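Local coordinates for geranylgeranyl pyrophosphate synthase (Corynebacterium glutamicum, PDB 3LK5), which probably joins isoprenoid diphosphates head to tail as a magnesium-dependent prenyltransferase of the FPP/GGPP synthase family, at residues I65-A70 with S96-Q101. Residues are numbered along the deposited sequence; the frame is centred on the assembly and turned at random.
Sequences IRPLYA and SLEFIQ
Pro67 and Leu97 have the nearest CA atoms across the contact, 6.1 Å apart. Segments 65-70 and 96-101 are helical and run roughly antiparallel, at 145°, with their axes 8.6 Å apart. The first opens helix 65-78; the second is a kinked part of helix 87-111. Leu97 points at the first helix, and its CD1 lies 3.6 Å from the backbone O of Arg66. The same methyl also touches Arg66 CB and Ala70 CB, while Trp180 and Met183 of helix 170-199 pack on this leucine too. Arg66 stays extended from CG to NE and reaches Gln101. Guanidinium and amide planes stack 24° apart, with Arg66 NH1 3.4 Å from Gln101 CD. Gln101 OE1 sits over the guanidinium centre and is hydrogen-bonded to Tyr219 OH. Glu98 bends at chi2 (-57°), which lays its carboxylate beside the proline ring, OE2 3.0 Å from Pro67 CD. A water joins the helices: it accepts from Arg66 N and NH1, and donates to Glu98 OE2 at 2.8 Å. The other oxygen, OE1, forms a salt bridge with Arg64. The carboxylate is thus held at both oxygens in a buried contact. This is helix packing in the all-helical polyprenyl synthetase fold. Helix 87-111 carries Asp108, which binds magnesium in this protein, though not in this chain. Its side chain is about 7 Å from that of Gln101, probably near the metal site.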
ATOM      1  N   ILE A  65      -7.421 -15.029  11.769  1.00 26.28           N
ATOM      2  CA  ILE A  65      -8.609 -15.656  11.155  1.00 27.46           C
ATOM      3  C   ILE A  65      -8.455 -15.749   9.630  1.00 25.23           C
ATOM      4  O   ILE A  65      -8.893 -16.719   8.992  1.00 25.03           O
ATOM      5  CB  ILE A  65      -9.908 -14.878  11.549  1.00 30.68           C
ATOM      6  CG1 ILE A  65     -11.153 -15.685  11.175  1.00 41.76           C
ATOM      7  CG2 ILE A  65     -10.016 -13.566  10.858  1.00 40.12           C
ATOM      8  CD1 ILE A  65     -11.068 -17.110  11.644  1.00 36.75           C
ATOM      9  N   ARG A  66      -7.798 -14.740   9.033  1.00 25.09           N
ATOM     10  CA  ARG A  66      -7.686 -14.724   7.570  1.00 24.92           C
ATOM     11  C   ARG A  66      -6.731 -15.805   7.064  1.00 23.44           C
ATOM     12  O   ARG A  66      -7.117 -16.575   6.203  1.00 24.59           O
ATOM     13  CB  ARG A  66      -7.397 -13.297   7.007  1.00 25.55           C
ATOM     14  CG  ARG A  66      -8.524 -12.309   7.314  1.00 28.69           C
ATOM     15  CD  ARG A  66      -8.169 -10.843   7.022  1.00 27.87           C
ATOM     16  NE  ARG A  66      -9.237 -10.001   7.563  1.00 30.22           N
ATOM     17  CZ  ARG A  66      -9.372  -9.670   8.846  1.00 29.50           C
ATOM     18  NH1 ARG A  66      -8.491 -10.067   9.745  1.00 31.25           N
ATOM     19  NH2 ARG A  66     -10.407  -8.927   9.228  1.00 32.21           N
ATOM     20  N   PRO A  67      -5.498 -15.914   7.630  1.00 23.45           N
ATOM     21  CA  PRO A  67      -4.660 -17.055   7.253  1.00 23.93           C
ATOM     22  C   PRO A  67      -5.321 -18.372   7.592  1.00 23.67           C
ATOM     23  O   PRO A  67      -5.179 -19.345   6.861  1.00 23.79           O
ATOM     24  CB  PRO A  67      -3.407 -16.906   8.149  1.00 24.36           C
ATOM     25  CG  PRO A  67      -3.331 -15.455   8.459  1.00 23.19           C
ATOM     26  CD  PRO A  67      -4.784 -14.972   8.509  1.00 23.41           C
ATOM     27  N   LEU A  68      -6.054 -18.411   8.692  1.00 24.28           N
ATOM     28  CA  LEU A  68      -6.765 -19.666   9.038  1.00 25.12           C
ATOM     29  C   LEU A  68      -7.777 -20.095   7.958  1.00 23.84           C
ATOM     30  O   LEU A  68      -7.848 -21.261   7.574  1.00 23.55           O
ATOM     31  CB  LEU A  68      -7.468 -19.488  10.383  1.00 27.77           C
ATOM     32  CG  LEU A  68      -8.149 -20.740  10.977  1.00 42.09           C
ATOM     33  CD1 LEU A  68      -7.283 -22.050  10.974  1.00 30.12           C
ATOM     34  CD2 LEU A  68      -8.612 -20.373  12.389  1.00 30.59           C
ATOM     35  N   TYR A  69      -8.537 -19.136   7.430  1.00 24.61           N
ATOM     36  CA  TYR A  69      -9.457 -19.427   6.341  1.00 24.46           C
ATOM     37  C   TYR A  69      -8.757 -19.774   5.043  1.00 23.86           C
ATOM     38  O   TYR A  69      -9.233 -20.645   4.328  1.00 24.67           O
ATOM     39  CB  TYR A  69     -10.502 -18.300   6.141  1.00 24.57           C
ATOM     40  CG  TYR A  69     -11.732 -18.488   7.012  1.00 24.58           C
ATOM     41  CD1 TYR A  69     -12.097 -17.527   7.937  1.00 24.73           C
ATOM     42  CD2 TYR A  69     -12.530 -19.647   6.887  1.00 25.80           C
ATOM     43  CE1 TYR A  69     -13.234 -17.691   8.732  1.00 26.89           C
ATOM     44  CE2 TYR A  69     -13.655 -19.817   7.654  1.00 25.97           C
ATOM     45  CZ  TYR A  69     -14.011 -18.830   8.566  1.00 26.23           C
ATOM     46  OH  TYR A  69     -15.151 -18.996   9.329  1.00 28.95           O
ATOM     47  N   ALA A  70      -7.641 -19.105   4.715  1.00 22.78           N
ATOM     48  CA  ALA A  70      -6.882 -19.494   3.542  1.00 22.52           C
ATOM     49  C   ALA A  70      -6.407 -20.961   3.654  1.00 23.28           C
ATOM     50  O   ALA A  70      -6.501 -21.748   2.701  1.00 23.28           O
ATOM     51  CB  ALA A  70      -5.676 -18.539   3.335  1.00 23.53           C
ATOM     52  N   SER A  96       0.768 -14.226   4.692  1.00 23.25           N
ATOM     53  CA  SER A  96       0.956 -12.883   4.082  1.00 23.36           C
ATOM     54  C   SER A  96      -0.286 -11.999   4.327  1.00 23.32           C
ATOM     55  O   SER A  96      -0.195 -10.768   4.361  1.00 22.95           O
ATOM     56  CB  SER A  96       1.236 -12.988   2.572  1.00 23.61           C
ATOM     57  OG  SER A  96       0.034 -13.350   1.892  1.00 22.69           O
ATOM     58  N   LEU A  97      -1.457 -12.626   4.467  1.00 19.95           N
ATOM     59  CA  LEU A  97      -2.676 -11.886   4.796  1.00 21.79           C
ATOM     60  C   LEU A  97      -2.585 -11.050   6.062  1.00 22.96           C
ATOM     61  O   LEU A  97      -3.255 -10.021   6.167  1.00 22.17           O
ATOM     62  CB  LEU A  97      -3.875 -12.841   4.929  1.00 22.15           C
ATOM     63  CG  LEU A  97      -4.170 -13.613   3.640  1.00 22.61           C
ATOM     64  CD1 LEU A  97      -5.353 -14.542   3.874  1.00 22.83           C
ATOM     65  CD2 LEU A  97      -4.513 -12.656   2.479  1.00 23.78           C
ATOM     66  N   GLU A  98      -1.760 -11.475   7.028  1.00 23.19           N
ATOM     67  CA  GLU A  98      -1.558 -10.655   8.232  1.00 23.66           C
ATOM     68  C   GLU A  98      -0.923  -9.294   7.930  1.00 23.98           C
ATOM     69  O   GLU A  98      -1.162  -8.318   8.655  1.00 23.15           O
ATOM     70  CB  GLU A  98      -0.671 -11.386   9.240  1.00 24.25           C
ATOM     71  CG  GLU A  98      -1.393 -12.583   9.843  1.00 25.09           C
ATOM     72  CD  GLU A  98      -2.728 -12.140  10.521  1.00 25.41           C
ATOM     73  OE1 GLU A  98      -2.715 -11.284  11.441  1.00 27.80           O
ATOM     74  OE2 GLU A  98      -3.788 -12.578  10.086  1.00 26.88           O
ATOM     75  N   PHE A  99      -0.091  -9.230   6.892  1.00 22.92           N
ATOM     76  CA  PHE A  99       0.462  -7.908   6.527  1.00 23.22           C
ATOM     77  C   PHE A  99      -0.577  -6.980   5.907  1.00 23.01           C
ATOM     78  O   PHE A  99      -0.542  -5.764   6.123  1.00 24.08           O
ATOM     79  CB  PHE A  99       1.680  -8.070   5.621  1.00 22.71           C
ATOM     80  CG  PHE A  99       2.936  -8.379   6.349  1.00 25.19           C
ATOM     81  CD1 PHE A  99       3.463  -7.475   7.270  1.00 24.03           C
ATOM     82  CD2 PHE A  99       3.632  -9.543   6.074  1.00 23.60           C
ATOM     83  CE1 PHE A  99       4.670  -7.731   7.920  1.00 26.17           C
ATOM     84  CE2 PHE A  99       4.835  -9.813   6.717  1.00 24.55           C
ATOM     85  CZ  PHE A  99       5.345  -8.889   7.656  1.00 24.43           C
ATOM     86  N   ILE A 100      -1.500  -7.540   5.131  1.00 22.62           N
ATOM     87  CA  ILE A 100      -2.610  -6.739   4.610  1.00 22.88           C
ATOM     88  C   ILE A 100      -3.383  -6.219   5.800  1.00 23.62           C
ATOM     89  O   ILE A 100      -3.707  -5.027   5.865  1.00 23.80           O
ATOM     90  CB  ILE A 100      -3.542  -7.544   3.702  1.00 24.35           C
ATOM     91  CG1 ILE A 100      -2.734  -8.073   2.512  1.00 24.23           C
ATOM     92  CG2 ILE A 100      -4.709  -6.622   3.178  1.00 24.38           C
ATOM     93  CD1 ILE A 100      -3.593  -8.827   1.489  1.00 28.61           C
ATOM     94  N   GLN A 101      -3.669  -7.113   6.748  1.00 24.77           N
ATOM     95  CA  GLN A 101      -4.459  -6.687   7.912  1.00 25.45           C
ATOM     96  C   GLN A 101      -3.722  -5.660   8.764  1.00 24.93           C
ATOM     97  O   GLN A 101      -4.362  -4.762   9.344  1.00 26.65           O
ATOM     98  CB  GLN A 101      -4.844  -7.921   8.750  1.00 26.70           C
ATOM     99  CG  GLN A 101      -5.541  -7.613  10.087  1.00 29.49           C
ATOM    100  CD  GLN A 101      -6.959  -7.085   9.960  1.00 29.26           C
ATOM    101  OE1 GLN A 101      -7.445  -6.684   8.877  1.00 28.91           O
ATOM    102  NE2 GLN A 101      -7.651  -7.070  11.099  1.00 30.43           N
TER
HETATM  103  O   HOH W   1      -6.574 -12.182  10.246  1.00 26.06           O